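Periplasmic binding protein (Agrobacterium tumefaciens str. B6, PDB 5L9G) binds the opine mannopine in the periplasm and probably delivers it to an ABC transporter for import. Local coordinates at residues 162-167 with 175-180; 168-173 with 187-192. All coordinates share one frame; numbering follows the deposited sequence.

Contact 1 (162-167 with 175-180) and contact 2 (168-173 with 187-192) use successive parts of helix 162-169, whose neighbours 177-180 and 184-197 follow it in the chain. Their centres lie about 6 Å apart, and they interlock directly. Thr172 OG1 approaches Ala167 O at 2.9 Å, a probable hydrogen bond, while Ala166 CB packs against Ala190 O. Phe180 ties them further, touching Ala167 in contact 1 and Leu170 and Ala189 in contact 2. The centre of contact 1 is about 17 Å from that of the chain, contact 2 about 21 Å. Contact 2 is apolar packing; contact 1 adds a buried hydrogen bond, and its Glu164 side chain is about 9 Å from a bound calcium ion (nearest atoms).

Contact 1: residues 162-167 with 175-180; sequences MIEAAA and DKVYEF
Glu164 reaches across to Val177 and Tyr178 along its whole length. Its CB starts against Val177 CG1, and Glu164 CG, 3.7 Å from Val177 CG1, also passes Tyr178 CZ. A bend at chi2 (96°) then turns the carboxylate to the phenol. Glu164 CD lies 3.4 Å from Tyr178 OH, and at the tip Glu164 OE1 accepts a short 2.6 Å hydrogen bond from Tyr178 OH through its anti lone pair. OE1 sits at the ring edge, near its plane, yet the carboxylate itself stands almost upright to the ring, the planes 81° apart. Trp327 NE1 donates to OE1 as well, and Gly161 N holds OE2, so both oxygens are gripped and the group is fixed in rotation. The phenol oxygen has a second partner, Asp323 N. Val177 CG1 meets the aliphatic part of Glu164 and lies 4.1 Å above the centre of the Tyr178 ring. One turn further along, Ala167 CB packs against Phe180, 3.7 Å from Phe180 CD2. Helix 162-169 and the short helix 177-180 thus share a buried seam within the beta-alpha-beta crossover between parallel strands 153-156 and 201-205, with Tyr320 of strand 320-321 touching Glu164, Val177 and Tyr178, helix 324-343 adding Trp327, and helix 184-197 meeting Ile163 and Ala166.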
# COMPACT_ATOMS: atom_id res chain seq x y z
N MET A 162 -2.01 2.63 9.95
CA MET A 162 -1.65 3.50 11.09
C MET A 162 -2.55 3.28 12.30
O MET A 162 -2.04 3.20 13.43
CB MET A 162 -1.61 4.98 10.67
CG MET A 162 -0.79 5.25 9.39
SD MET A 162 0.97 4.83 9.58
CE MET A 162 1.17 3.60 8.34
N ILE A 163 -3.88 3.16 12.09
CA ILE A 163 -4.84 2.89 13.17
C ILE A 163 -4.54 1.51 13.77
O ILE A 163 -4.48 1.35 14.99
CB ILE A 163 -6.32 2.97 12.67
CG1 ILE A 163 -6.65 4.33 11.96
CG2 ILE A 163 -7.33 2.64 13.79
CD1 ILE A 163 -6.56 5.63 12.81
N GLU A 164 -4.33 0.52 12.89
CA GLU A 164 -4.03 -0.86 13.28
C GLU A 164 -2.71 -0.95 14.03
O GLU A 164 -2.61 -1.75 14.97
CB GLU A 164 -4.00 -1.79 12.06
CG GLU A 164 -5.31 -1.88 11.29
CD GLU A 164 -5.40 -0.94 10.09
OE1 GLU A 164 -6.00 -1.34 9.06
OE2 GLU A 164 -4.89 0.20 10.17
N ALA A 165 -1.70 -0.10 13.64
CA ALA A 165 -0.38 -0.05 14.31
C ALA A 165 -0.58 0.30 15.79
O ALA A 165 0.01 -0.34 16.64
CB ALA A 165 0.52 0.98 13.63
N ALA A 166 -1.45 1.28 16.07
CA ALA A 166 -1.77 1.70 17.43
C ALA A 166 -2.45 0.58 18.22
O ALA A 166 -2.08 0.35 19.37
CB ALA A 166 -2.64 2.94 17.41
N ALA A 167 -3.40 -0.16 17.58
CA ALA A 167 -4.08 -1.31 18.21
C ALA A 167 -3.03 -2.36 18.61
O ALA A 167 -3.03 -2.80 19.76
CB ALA A 167 -5.09 -1.92 17.25
N ASP A 175 -3.90 -11.49 15.33
CA ASP A 175 -5.12 -12.12 14.82
C ASP A 175 -6.42 -11.48 15.37
O ASP A 175 -7.52 -11.92 15.00
CB ASP A 175 -5.06 -13.64 15.08
CG ASP A 175 -5.04 -14.08 16.54
OD1 ASP A 175 -4.63 -13.27 17.41
OD2 ASP A 175 -5.39 -15.25 16.81
N LYS A 176 -6.29 -10.49 16.28
CA LYS A 176 -7.43 -9.81 16.92
C LYS A 176 -7.49 -8.28 16.61
O LYS A 176 -8.32 -7.58 17.18
CB LYS A 176 -7.45 -10.05 18.44
CG LYS A 176 -7.45 -11.52 18.86
CD LYS A 176 -8.84 -12.01 19.22
CE LYS A 176 -8.82 -13.43 19.74
NZ LYS A 176 -8.67 -14.43 18.64
N VAL A 177 -6.61 -7.78 15.74
CA VAL A 177 -6.58 -6.35 15.41
C VAL A 177 -7.98 -5.78 15.12
O VAL A 177 -8.38 -4.76 15.70
CB VAL A 177 -5.60 -6.03 14.23
CG1 VAL A 177 -5.79 -4.61 13.70
CG2 VAL A 177 -4.16 -6.25 14.64
N TYR A 178 -8.72 -6.44 14.23
CA TYR A 178 -10.00 -5.93 13.78
C TYR A 178 -11.15 -6.27 14.70
O TYR A 178 -12.17 -5.58 14.65
CB TYR A 178 -10.26 -6.32 12.33
CG TYR A 178 -9.26 -5.68 11.39
CD1 TYR A 178 -9.32 -4.31 11.11
CD2 TYR A 178 -8.21 -6.41 10.85
CE1 TYR A 178 -8.40 -3.71 10.24
CE2 TYR A 178 -7.31 -5.83 9.96
CZ TYR A 178 -7.41 -4.48 9.66
OH TYR A 178 -6.52 -3.89 8.79
N GLU A 179 -10.97 -7.26 15.59
CA GLU A 179 -11.95 -7.56 16.63
C GLU A 179 -11.87 -6.41 17.65
O GLU A 179 -12.90 -5.91 18.09
CB GLU A 179 -11.62 -8.90 17.30
CG GLU A 179 -12.01 -10.11 16.46
CD GLU A 179 -11.77 -11.44 17.15
OE1 GLU A 179 -12.13 -11.57 18.35
OE2 GLU A 179 -11.23 -12.36 16.49
N PHE A 180 -10.64 -5.96 17.96
CA PHE A 180 -10.38 -4.85 18.88
C PHE A 180 -10.96 -3.55 18.32
O PHE A 180 -11.61 -2.81 19.05
CB PHE A 180 -8.87 -4.68 19.14
CG PHE A 180 -8.51 -3.52 20.04
CD1 PHE A 180 -8.69 -3.60 21.42
CD2 PHE A 180 -8.00 -2.34 19.52
CE1 PHE A 180 -8.36 -2.53 22.25
CE2 PHE A 180 -7.68 -1.26 20.35
CZ PHE A 180 -7.86 -1.37 21.71

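Contact 2: residues 168-173 with 187-192; sequences LALGTP and RKAAIA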
# COMPACT_ATOMS: atom_id res chain seq x y z
N LEU A 168 -2.06 -2.66 17.70
CA LEU A 168 -0.96 -3.59 17.97
C LEU A 168 -0.07 -3.10 19.12
O LEU A 168 0.25 -3.89 20.00
CB LEU A 168 -0.11 -3.83 16.71
CG LEU A 168 -0.77 -4.69 15.64
CD1 LEU A 168 -0.03 -4.56 14.33
CD2 LEU A 168 -0.88 -6.16 16.09
N ALA A 169 0.29 -1.80 19.14
CA ALA A 169 1.11 -1.19 20.21
C ALA A 169 0.47 -1.36 21.59
O ALA A 169 1.19 -1.48 22.58
CB ALA A 169 1.32 0.28 19.94
N LEU A 170 -0.89 -1.33 21.65
CA LEU A 170 -1.69 -1.48 22.87
C LEU A 170 -1.68 -2.93 23.41
O LEU A 170 -2.20 -3.17 24.49
CB LEU A 170 -3.13 -0.99 22.61
CG LEU A 170 -3.34 0.53 22.48
CD1 LEU A 170 -4.72 0.84 21.93
CD2 LEU A 170 -3.15 1.24 23.84
N GLY A 171 -1.08 -3.85 22.66
CA GLY A 171 -0.94 -5.25 23.05
C GLY A 171 -1.93 -6.19 22.40
O GLY A 171 -1.99 -7.36 22.77
N THR A 172 -2.72 -5.70 21.43
CA THR A 172 -3.71 -6.52 20.74
C THR A 172 -2.99 -7.60 19.93
O THR A 172 -2.14 -7.26 19.12
CB THR A 172 -4.59 -5.66 19.81
OG1 THR A 172 -5.16 -4.59 20.57
CG2 THR A 172 -5.70 -6.46 19.15
N PRO A 173 -3.33 -8.90 20.09
CA PRO A 173 -2.68 -9.93 19.25
C PRO A 173 -2.98 -9.67 17.76
O PRO A 173 -4.05 -9.14 17.43
CB PRO A 173 -3.29 -11.24 19.74
CG PRO A 173 -3.89 -10.92 21.08
CD PRO A 173 -4.33 -9.50 21.00
N ARG A 187 -11.58 1.63 19.02
CA ARG A 187 -11.30 2.67 18.02
C ARG A 187 -10.80 3.95 18.68
O ARG A 187 -9.83 4.53 18.21
CB ARG A 187 -12.54 2.93 17.15
CG ARG A 187 -12.66 1.95 15.99
CD ARG A 187 -13.72 2.32 14.96
NE ARG A 187 -15.02 2.64 15.54
CZ ARG A 187 -15.95 1.75 15.88
NH1 ARG A 187 -15.74 0.45 15.69
NH2 ARG A 187 -17.11 2.15 16.40
N LYS A 188 -11.40 4.34 19.82
CA LYS A 188 -11.01 5.52 20.58
C LYS A 188 -9.65 5.34 21.26
O LYS A 188 -8.86 6.28 21.29
CB LYS A 188 -12.09 5.90 21.60
CG LYS A 188 -13.27 6.63 20.97
CD LYS A 188 -14.25 7.15 22.02
CE LYS A 188 -15.22 8.14 21.41
NZ LYS A 188 -16.00 8.87 22.44
N ALA A 189 -9.38 4.13 21.81
CA ALA A 189 -8.12 3.82 22.49
C ALA A 189 -6.95 3.87 21.48
O ALA A 189 -5.86 4.33 21.82
CB ALA A 189 -8.19 2.45 23.13
N ALA A 190 -7.19 3.41 20.24
CA ALA A 190 -6.19 3.38 19.17
C ALA A 190 -5.81 4.83 18.79
O ALA A 190 -4.63 5.14 18.68
CB ALA A 190 -6.73 2.62 17.97
N ILE A 191 -6.81 5.72 18.70
CA ILE A 191 -6.60 7.14 18.41
C ILE A 191 -5.87 7.83 19.58
O ILE A 191 -4.96 8.63 19.33
CB ILE A 191 -7.94 7.82 17.98
CG1 ILE A 191 -8.27 7.46 16.51
CG2 ILE A 191 -7.97 9.35 18.21
CD1 ILE A 191 -7.34 8.05 15.40
N ALA A 192 -6.22 7.44 20.84
CA ALA A 192 -5.56 7.96 22.04
C ALA A 192 -4.07 7.58 22.05
O ALA A 192 -3.22 8.40 22.43
CB ALA A 192 -6.25 7.43 23.29
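Leu170 points its side chain at the backbone of helix 184-197, where Ala189 offers its methyl and Ala190 mainly its backbone N. A chi1 of -73° and an extended chi2 of 168° send CD1 out ahead to meet the helix, and this is the one atom of Leu170 that does the touching. Leu170 CD1 lies over one face of the peptide linking Ala189 to Ala190, close to its carbonyl carbon: Ala189 O is 3.7 Å from Leu170 CD1, and Ala190 N 3.9 Å from it. The apolar part of the contact is Ala189 CB, at 4.0 Å from Leu170 CD1. Ala189 directs its methyl toward the other segment, whereas that of Ala190 lies to one side and only borders the contact. No hydrogen bond crosses, and the CA atoms of Leu170 and Ala190, the nearest pair, are 7.6 Å apart. Leu170 comes just before Gly171, where the chain leaves helical angles in a Schellman motif: Gly171 adopts a positive phi, a backbone shape suited to glycine, and two bonds run back into the last turn, Gly171 N to Leu168 O (3.0 Å) being one of them. Helix 184-197 leads on to strand 201-205, within the alpha/beta architecture of periplasmic binding proteins. Before the turn, Leu168 and Ala169 rest on Met140 and Phe144 of helix 140-144. Farther round helix 184-197, Ile191 and Arg187 pack on Trp333 of helix 324-343, and Arg187 NH1 bonds to Leu181 O.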